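Local atomic coordinates of cytidine deaminase (Burkholderia pseudomallei, PDB entry 3DMO), a protein that catalyses the zinc-dependent hydrolytic deamination of cytidine and 2'-deoxycytidine to uridine and 2'-deoxyuridine, probably scavenging these nucleosides for UMP synthesis. Residues Ala36-Asn50 / Cys61-Ala73. Sequence-based numbering, arbitrary orientation.
Sequences AALVTNDGKVFHGCN and CAERTALFSALAA. With ZN (zinc ion), chain E.
The Phe46 ring lies flat over Ala70, whose CA sits 3.8 Å from the ring centroid and only 7° off its normal, a CH-pi contact. With CG beside its own backbone N (chi1 -71°), the ring hangs from strand 45-49, outermost in this chain's sheet, onto the last turns of helix 62-72, and its CZ reaches Ala73 CB. This is the strand hairpin and zinc-bearing helix of the cytidine deaminase fold: antiparallel strands 34-40 and 45-49, joined by a type I turn at Thr40-Gly43, rest one face on the helix, while helix 11-22 covers the other. On strand 34-40, Leu38 holds CG anti to its backbone N (chi1 179°) and drops CD2 between Ala70 CB and Leu67 CD2, the two leucine side chains crossing at about a right angle. Phe80 of the neighbouring strand continues this apolar layer.

Toward the helix start, small side chains let the backbones come close: Ala36 CB packs on Ala62 CB, and Ala62 CB lies against Cys49 CA. Gly48, without a side chain, brings its CA to 3.9 Å from Ala66 CA. A CA-H...O contact joins Gly48 CA to Ala62 O, and a second, from Ala62 CA, meets Cys49 O at 3.5 Å. Thr65 OG1 lies 2.9 Å from the same Cys49 O and may donate to it, though Cys61 O is also close; it also hydrogen-bonds Asn60 ND2.

At this end the strand runs into Asn50, predicted to bind substrate, whose ND2 bonds to Phe32 O and OD1 to Val34 N. Glu63 is the predicted proton donor. Cys61, at the N-cap, shares the zinc with Cys96, Cys99 and a water that donates to Glu63 OE2. Arg64 NH2 gives a hydrogen bond, close to its guanidinium plane, to Cys61 SG, which binds the zinc ion at 2.4 Å.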
ATOM      1  N   ALA A  36       0.736  -0.366 -19.138  1.00 18.38           N
ATOM      2  CA  ALA A  36       1.826  -1.326 -19.165  1.00 18.53           C
ATOM      3  C   ALA A  36       1.404  -2.532 -19.963  1.00 18.71           C
ATOM      4  O   ALA A  36       0.219  -2.851 -20.051  1.00 19.51           O
ATOM      5  CB  ALA A  36       2.228  -1.737 -17.748  1.00 17.94           C
ATOM      6  N   ALA A  37       2.379  -3.188 -20.575  1.00 19.15           N
ATOM      7  CA  ALA A  37       2.121  -4.437 -21.270  1.00 19.31           C
ATOM      8  C   ALA A  37       3.234  -5.411 -20.963  1.00 19.38           C
ATOM      9  O   ALA A  37       4.410  -5.099 -21.130  1.00 19.05           O
ATOM     10  CB  ALA A  37       1.997  -4.213 -22.761  1.00 19.70           C
ATOM     11  N   LEU A  38       2.831  -6.594 -20.520  1.00 19.91           N
ATOM     12  CA  LEU A  38       3.735  -7.623 -20.030  1.00 20.32           C
ATOM     13  C   LEU A  38       3.657  -8.802 -20.984  1.00 20.39           C
ATOM     14  O   LEU A  38       2.551  -9.243 -21.328  1.00 20.89           O
ATOM     15  CB  LEU A  38       3.255  -8.052 -18.640  1.00 20.69           C
ATOM     16  CG  LEU A  38       3.947  -9.135 -17.833  1.00 20.87           C
ATOM     17  CD1 LEU A  38       5.360  -8.710 -17.439  1.00 20.82           C
ATOM     18  CD2 LEU A  38       3.097  -9.412 -16.602  1.00 20.85           C
ATOM     19  N   VAL A  39       4.808  -9.304 -21.428  1.00 19.82           N
ATOM     20  CA  VAL A  39       4.811 -10.465 -22.315  1.00 20.26           C
ATOM     21  C   VAL A  39       5.477 -11.624 -21.598  1.00 20.26           C
ATOM     22  O   VAL A  39       6.542 -11.462 -21.021  1.00 19.63           O
ATOM     23  CB  VAL A  39       5.458 -10.179 -23.715  1.00 20.20           C
ATOM     24  CG1 VAL A  39       6.931  -9.762 -23.600  1.00 20.27           C
ATOM     25  CG2 VAL A  39       5.280 -11.396 -24.644  1.00 20.55           C
ATOM     26  N   THR A  40       4.825 -12.780 -21.625  1.00 20.66           N
ATOM     27  CA  THR A  40       5.270 -13.934 -20.855  1.00 21.39           C
ATOM     28  C   THR A  40       6.237 -14.818 -21.640  1.00 21.94           C
ATOM     29  O   THR A  40       6.474 -14.601 -22.829  1.00 21.86           O
ATOM     30  CB  THR A  40       4.069 -14.796 -20.418  1.00 21.13           C
ATOM     31  OG1 THR A  40       3.465 -15.383 -21.576  1.00 21.54           O
ATOM     32  CG2 THR A  40       3.024 -13.951 -19.697  1.00 20.57           C
ATOM     33  N   ASN A  41       6.766 -15.827 -20.960  1.00 22.58           N
ATOM     34  CA  ASN A  41       7.622 -16.840 -21.573  1.00 23.05           C
ATOM     35  C   ASN A  41       7.027 -17.532 -22.815  1.00 23.58           C
ATOM     36  O   ASN A  41       7.771 -17.874 -23.739  1.00 24.55           O
ATOM     37  CB  ASN A  41       8.120 -17.850 -20.517  1.00 22.83           C
ATOM     38  CG  ASN A  41       6.992 -18.524 -19.726  1.00 22.39           C
ATOM     39  OD1 ASN A  41       5.810 -18.272 -19.937  1.00 23.50           O
ATOM     40  ND2 ASN A  41       7.378 -19.404 -18.799  1.00 23.87           N
ATOM     41  N   ASP A  42       5.707 -17.721 -22.848  1.00 23.38           N
ATOM     42  CA  ASP A  42       5.053 -18.344 -23.996  1.00 23.78           C
ATOM     43  C   ASP A  42       4.401 -17.330 -24.945  1.00 23.79           C
ATOM     44  O   ASP A  42       3.591 -17.691 -25.805  1.00 23.93           O
ATOM     45  CB  ASP A  42       4.075 -19.448 -23.549  1.00 23.57           C
ATOM     46  CG  ASP A  42       2.899 -18.925 -22.738  1.00 24.42           C
ATOM     47  OD1 ASP A  42       2.012 -19.751 -22.407  1.00 25.75           O
ATOM     48  OD2 ASP A  42       2.833 -17.717 -22.428  1.00 23.86           O
ATOM     49  N   GLY A  43       4.752 -16.055 -24.777  1.00 23.93           N
ATOM     50  CA  GLY A  43       4.353 -15.004 -25.716  1.00 24.26           C
ATOM     51  C   GLY A  43       3.007 -14.336 -25.500  1.00 24.44           C
ATOM     52  O   GLY A  43       2.582 -13.520 -26.325  1.00 25.00           O
ATOM     53  N   LYS A  44       2.329 -14.679 -24.406  1.00 24.03           N
ATOM     54  CA  LYS A  44       1.055 -14.058 -24.055  1.00 23.80           C
ATOM     55  C   LYS A  44       1.289 -12.652 -23.506  1.00 23.00           C
ATOM     56  O   LYS A  44       2.246 -12.416 -22.768  1.00 22.92           O
ATOM     57  CB  LYS A  44       0.317 -14.909 -23.029  1.00 24.36           C
ATOM     58  CG  LYS A  44      -1.161 -14.606 -22.910  1.00 27.33           C
ATOM     59  CD  LYS A  44      -1.887 -15.796 -22.292  1.00 32.62           C
ATOM     60  CE  LYS A  44      -3.380 -15.781 -22.613  1.00 35.31           C
ATOM     61  NZ  LYS A  44      -4.093 -14.679 -21.905  1.00 36.79           N
ATOM     62  N   VAL A  45       0.407 -11.731 -23.876  1.00 22.05           N
ATOM     63  CA  VAL A  45       0.521 -10.332 -23.476  1.00 21.24           C
ATOM     64  C   VAL A  45      -0.588  -9.969 -22.489  1.00 20.79           C
ATOM     65  O   VAL A  45      -1.750 -10.320 -22.694  1.00 21.22           O
ATOM     66  CB  VAL A  45       0.507  -9.395 -24.707  1.00 20.83           C
ATOM     67  CG1 VAL A  45       0.493  -7.925 -24.289  1.00 21.33           C
ATOM     68  CG2 VAL A  45       1.713  -9.675 -25.575  1.00 20.66           C
ATOM     69  N   PHE A  46      -0.206  -9.303 -21.400  1.00 20.00           N
ATOM     70  CA  PHE A  46      -1.161  -8.813 -20.416  1.00 19.63           C
ATOM     71  C   PHE A  46      -1.095  -7.292 -20.320  1.00 19.94           C
ATOM     72  O   PHE A  46      -0.009  -6.729 -20.158  1.00 20.34           O
ATOM     73  CB  PHE A  46      -0.890  -9.443 -19.044  1.00 19.26           C
ATOM     74  CG  PHE A  46      -1.238 -10.901 -18.981  1.00 17.97           C
ATOM     75  CD1 PHE A  46      -2.503 -11.309 -18.555  1.00 17.82           C
ATOM     76  CD2 PHE A  46      -0.321 -11.865 -19.379  1.00 16.76           C
ATOM     77  CE1 PHE A  46      -2.840 -12.661 -18.510  1.00 16.95           C
ATOM     78  CE2 PHE A  46      -0.653 -13.214 -19.338  1.00 16.81           C
ATOM     79  CZ  PHE A  46      -1.918 -13.604 -18.898  1.00 18.04           C
ATOM     80  N   HIS A  47      -2.258  -6.649 -20.433  1.00 19.87           N
ATOM     81  CA  HIS A  47      -2.395  -5.204 -20.256  1.00 20.18           C
ATOM     82  C   HIS A  47      -2.513  -4.866 -18.774  1.00 19.86           C
ATOM     83  O   HIS A  47      -3.136  -5.600 -18.004  1.00 20.16           O
ATOM     84  CB  HIS A  47      -3.669  -4.698 -20.932  1.00 20.67           C
ATOM     85  CG  HIS A  47      -3.572  -4.571 -22.416  1.00 21.52           C
ATOM     86  ND1 HIS A  47      -2.437  -4.902 -23.125  1.00 24.09           N
ATOM     87  CD2 HIS A  47      -4.485  -4.172 -23.333  1.00 21.79           C
ATOM     88  CE1 HIS A  47      -2.652  -4.700 -24.414  1.00 23.34           C
ATOM     89  NE2 HIS A  47      -3.888  -4.259 -24.566  1.00 23.62           N
ATOM     90  N   GLY A  48      -1.944  -3.732 -18.394  1.00 19.69           N
ATOM     91  CA  GLY A  48      -2.172  -3.160 -17.083  1.00 19.33           C
ATOM     92  C   GLY A  48      -2.380  -1.666 -17.221  1.00 19.37           C
ATOM     93  O   GLY A  48      -1.849  -1.032 -18.136  1.00 19.04           O
ATOM     94  N   CYS A  49      -3.176  -1.106 -16.322  1.00 19.10           N
ATOM     95  CA  CYS A  49      -3.356   0.332 -16.255  1.00 19.09           C
ATOM     96  C   CYS A  49      -3.475   0.715 -14.789  1.00 19.33           C
ATOM     97  O   CYS A  49      -3.741  -0.150 -13.933  1.00 18.53           O
ATOM     98  CB  CYS A  49      -4.604   0.750 -17.046  1.00 18.99           C
ATOM     99  SG  CYS A  49      -6.129  -0.006 -16.449  1.00 22.02           S
ATOM    100  N   ASN A  50      -3.261   1.990 -14.481  1.00 18.81           N
ATOM    101  CA  ASN A  50      -3.486   2.438 -13.113  1.00 18.87           C
ATOM    102  C   ASN A  50      -4.980   2.454 -12.784  1.00 19.11           C
ATOM    103  O   ASN A  50      -5.822   2.655 -13.669  1.00 18.95           O
ATOM    104  CB  ASN A  50      -2.774   3.763 -12.784  1.00 18.87           C
ATOM    105  CG  ASN A  50      -3.113   4.893 -13.744  1.00 19.56           C
ATOM    106  OD1 ASN A  50      -3.324   4.675 -14.938  1.00 19.17           O
ATOM    107  ND2 ASN A  50      -3.118   6.121 -13.225  1.00 18.84           N
ATOM    108  N   CYS A  61      -0.905   0.794  -9.505  1.00 18.74           N
ATOM    109  CA  CYS A  61      -0.179   1.178 -10.709  1.00 18.19           C
ATOM    110  C   CYS A  61      -0.353   0.183 -11.848  1.00 17.50           C
ATOM    111  O   CYS A  61      -0.614  -1.005 -11.615  1.00 16.32           O
ATOM    112  CB  CYS A  61       1.304   1.278 -10.392  1.00 18.30           C
ATOM    113  SG  CYS A  61       1.739   2.620  -9.284  1.00 18.93           S
ATOM    114  N   ALA A  62      -0.180   0.681 -13.079  1.00 17.65           N
ATOM    115  CA  ALA A  62      -0.231  -0.122 -14.303  1.00 17.46           C
ATOM    116  C   ALA A  62       0.660  -1.368 -14.299  1.00 17.22           C
ATOM    117  O   ALA A  62       0.202  -2.462 -14.635  1.00 16.70           O
ATOM    118  CB  ALA A  62       0.100   0.755 -15.519  1.00 17.01           C
ATOM    119  N   GLU A  63       1.924  -1.199 -13.902  1.00 17.33           N
ATOM    120  CA  GLU A  63       2.899  -2.289 -13.878  1.00 17.91           C
ATOM    121  C   GLU A  63       2.367  -3.419 -12.993  1.00 17.99           C
ATOM    122  O   GLU A  63       2.396  -4.598 -13.372  1.00 17.70           O
ATOM    123  CB  GLU A  63       4.251  -1.812 -13.317  1.00 17.83           C
ATOM    124  CG  GLU A  63       4.928  -0.653 -14.072  1.00 19.76           C
ATOM    125  CD  GLU A  63       4.553   0.737 -13.540  1.00 20.18           C
ATOM    126  OE1 GLU A  63       3.355   1.061 -13.444  1.00 19.79           O
ATOM    127  OE2 GLU A  63       5.471   1.523 -13.218  1.00 20.62           O
ATOM    128  N   ARG A  64       1.879  -3.049 -11.808  1.00 17.97           N
ATOM    129  CA  ARG A  64       1.375  -4.031 -10.858  1.00 18.23           C
ATOM    130  C   ARG A  64       0.069  -4.676 -11.310  1.00 18.04           C
ATOM    131  O   ARG A  64      -0.102  -5.878 -11.134  1.00 18.11           O
ATOM    132  CB  ARG A  64       1.266  -3.444  -9.450  1.00 18.32           C
ATOM    133  CG  ARG A  64       2.629  -3.304  -8.780  1.00 19.49           C
ATOM    134  CD  ARG A  64       2.491  -2.736  -7.383  1.00 20.08           C
ATOM    135  NE  ARG A  64       2.316  -1.288  -7.414  1.00 20.40           N
ATOM    136  CZ  ARG A  64       1.853  -0.561  -6.401  1.00 22.26           C
ATOM    137  NH1 ARG A  64       1.518  -1.137  -5.244  1.00 20.68           N
ATOM    138  NH2 ARG A  64       1.737   0.753  -6.536  1.00 22.18           N
ATOM    139  N   THR A  65      -0.819  -3.892 -11.923  1.00 18.04           N
ATOM    140  CA  THR A  65      -2.049  -4.420 -12.523  1.00 17.88           C
ATOM    141  C   THR A  65      -1.742  -5.508 -13.565  1.00 17.04           C
ATOM    142  O   THR A  65      -2.344  -6.584 -13.531  1.00 17.22           O
ATOM    143  CB  THR A  65      -2.895  -3.300 -13.165  1.00 18.32           C
ATOM    144  OG1 THR A  65      -3.366  -2.415 -12.140  1.00 18.60           O
ATOM    145  CG2 THR A  65      -4.103  -3.882 -13.910  1.00 18.22           C
ATOM    146  N   ALA A  66      -0.801  -5.230 -14.469  1.00 16.91           N
ATOM    147  CA  ALA A  66      -0.376  -6.211 -15.478  1.00 16.87           C
ATOM    148  C   ALA A  66       0.180  -7.494 -14.855  1.00 17.00           C
ATOM    149  O   ALA A  66      -0.214  -8.593 -15.231  1.00 16.98           O
ATOM    150  CB  ALA A  66       0.644  -5.599 -16.441  1.00 16.04           C
ATOM    151  N   LEU A  67       1.072  -7.346 -13.878  1.00 16.99           N
ATOM    152  CA  LEU A  67       1.671  -8.502 -13.216  1.00 17.30           C
ATOM    153  C   LEU A  67       0.665  -9.316 -12.394  1.00 16.82           C
ATOM    154  O   LEU A  67       0.681 -10.544 -12.449  1.00 17.03           O
ATOM    155  CB  LEU A  67       2.855  -8.080 -12.345  1.00 17.43           C
ATOM    156  CG  LEU A  67       4.156  -7.667 -13.051  1.00 17.46           C
ATOM    157  CD1 LEU A  67       5.023  -6.772 -12.146  1.00 19.25           C
ATOM    158  CD2 LEU A  67       4.951  -8.895 -13.524  1.00 17.56           C
ATOM    159  N   PHE A  68      -0.209  -8.643 -11.644  1.00 16.89           N
ATOM    160  CA  PHE A  68      -1.226  -9.353 -10.852  1.00 17.13           C
ATOM    161  C   PHE A  68      -2.204 -10.123 -11.757  1.00 16.95           C
ATOM    162  O   PHE A  68      -2.631 -11.238 -11.417  1.00 16.79           O
ATOM    163  CB  PHE A  68      -1.990  -8.405  -9.910  1.00 16.82           C
ATOM    164  CG  PHE A  68      -1.123  -7.698  -8.891  1.00 17.00           C
ATOM    165  CD1 PHE A  68      -1.520  -6.455  -8.391  1.00 16.63           C
ATOM    166  CD2 PHE A  68       0.067  -8.256  -8.431  1.00 17.45           C
ATOM    167  CE1 PHE A  68      -0.747  -5.777  -7.450  1.00 17.37           C
ATOM    168  CE2 PHE A  68       0.853  -7.585  -7.481  1.00 16.93           C
ATOM    169  CZ  PHE A  68       0.439  -6.341  -6.994  1.00 17.76           C
ATOM    170  N   SER A  69      -2.526  -9.533 -12.918  1.00 17.00           N
ATOM    171  CA  SER A  69      -3.393 -10.176 -13.910  0.50 17.15           C
ATOM    172  C   SER A  69      -2.754 -11.444 -14.473  1.00 17.32           C
ATOM    173  O   SER A  69      -3.408 -12.484 -14.589  1.00 17.66           O
ATOM    174  CB  SER A  69      -3.732  -9.207 -15.044  0.50 16.99           C
ATOM    175  OG  SER A  69      -4.724  -8.279 -14.646  0.50 15.76           O
ATOM    176  N   ALA A  70      -1.474 -11.362 -14.816  1.00 16.99           N
ATOM    177  CA  ALA A  70      -0.732 -12.523 -15.295  1.00 17.27           C
ATOM    178  C   ALA A  70      -0.633 -13.620 -14.223  1.00 17.58           C
ATOM    179  O   ALA A  70      -0.802 -14.799 -14.524  1.00 17.77           O
ATOM    180  CB  ALA A  70       0.643 -12.113 -15.768  1.00 16.76           C
ATOM    181  N   LEU A  71      -0.360 -13.229 -12.979  1.00 17.84           N
ATOM    182  CA  LEU A  71      -0.341 -14.180 -11.860  1.00 18.11           C
ATOM    183  C   LEU A  71      -1.676 -14.903 -11.693  1.00 17.62           C
ATOM    184  O   LEU A  71      -1.713 -16.124 -11.529  1.00 17.56           O
ATOM    185  CB  LEU A  71       0.064 -13.489 -10.545  1.00 17.94           C
ATOM    186  CG  LEU A  71       1.532 -13.469 -10.074  1.00 18.56           C
ATOM    187  CD1 LEU A  71       1.950 -14.787  -9.439  1.00 19.45           C
ATOM    188  CD2 LEU A  71       2.522 -13.091 -11.176  1.00 19.79           C
ATOM    189  N   ALA A  72      -2.767 -14.148 -11.754  1.00 17.95           N
ATOM    190  CA  ALA A  72      -4.121 -14.706 -11.708  1.00 18.23           C
ATOM    191  C   ALA A  72      -4.422 -15.680 -12.863  1.00 18.39           C
ATOM    192  O   ALA A  72      -5.262 -16.569 -12.720  1.00 18.15           O
ATOM    193  CB  ALA A  72      -5.146 -13.588 -11.667  1.00 18.55           C
ATOM    194  N   ALA A  73      -3.716 -15.518 -13.984  1.00 18.81           N
ATOM    195  CA  ALA A  73      -3.835 -16.418 -15.123  1.00 19.01           C
ATOM    196  C   ALA A  73      -2.917 -17.644 -15.017  1.00 19.01           C
ATOM    197  O   ALA A  73      -2.901 -18.482 -15.913  1.00 20.10           O
ATOM    198  CB  ALA A  73      -3.583 -15.652 -16.443  1.00 19.03           C
TER
HETATM  199 ZN    ZN E 131       4.112   2.346  -9.511  1.00 20.55          ZN
HETATM  200  O   HOH W   1      -4.601  -7.883 -18.019  1.00 34.15           O
HETATM  201  O   HOH W   2       4.813   3.326 -11.279  1.00 18.93           O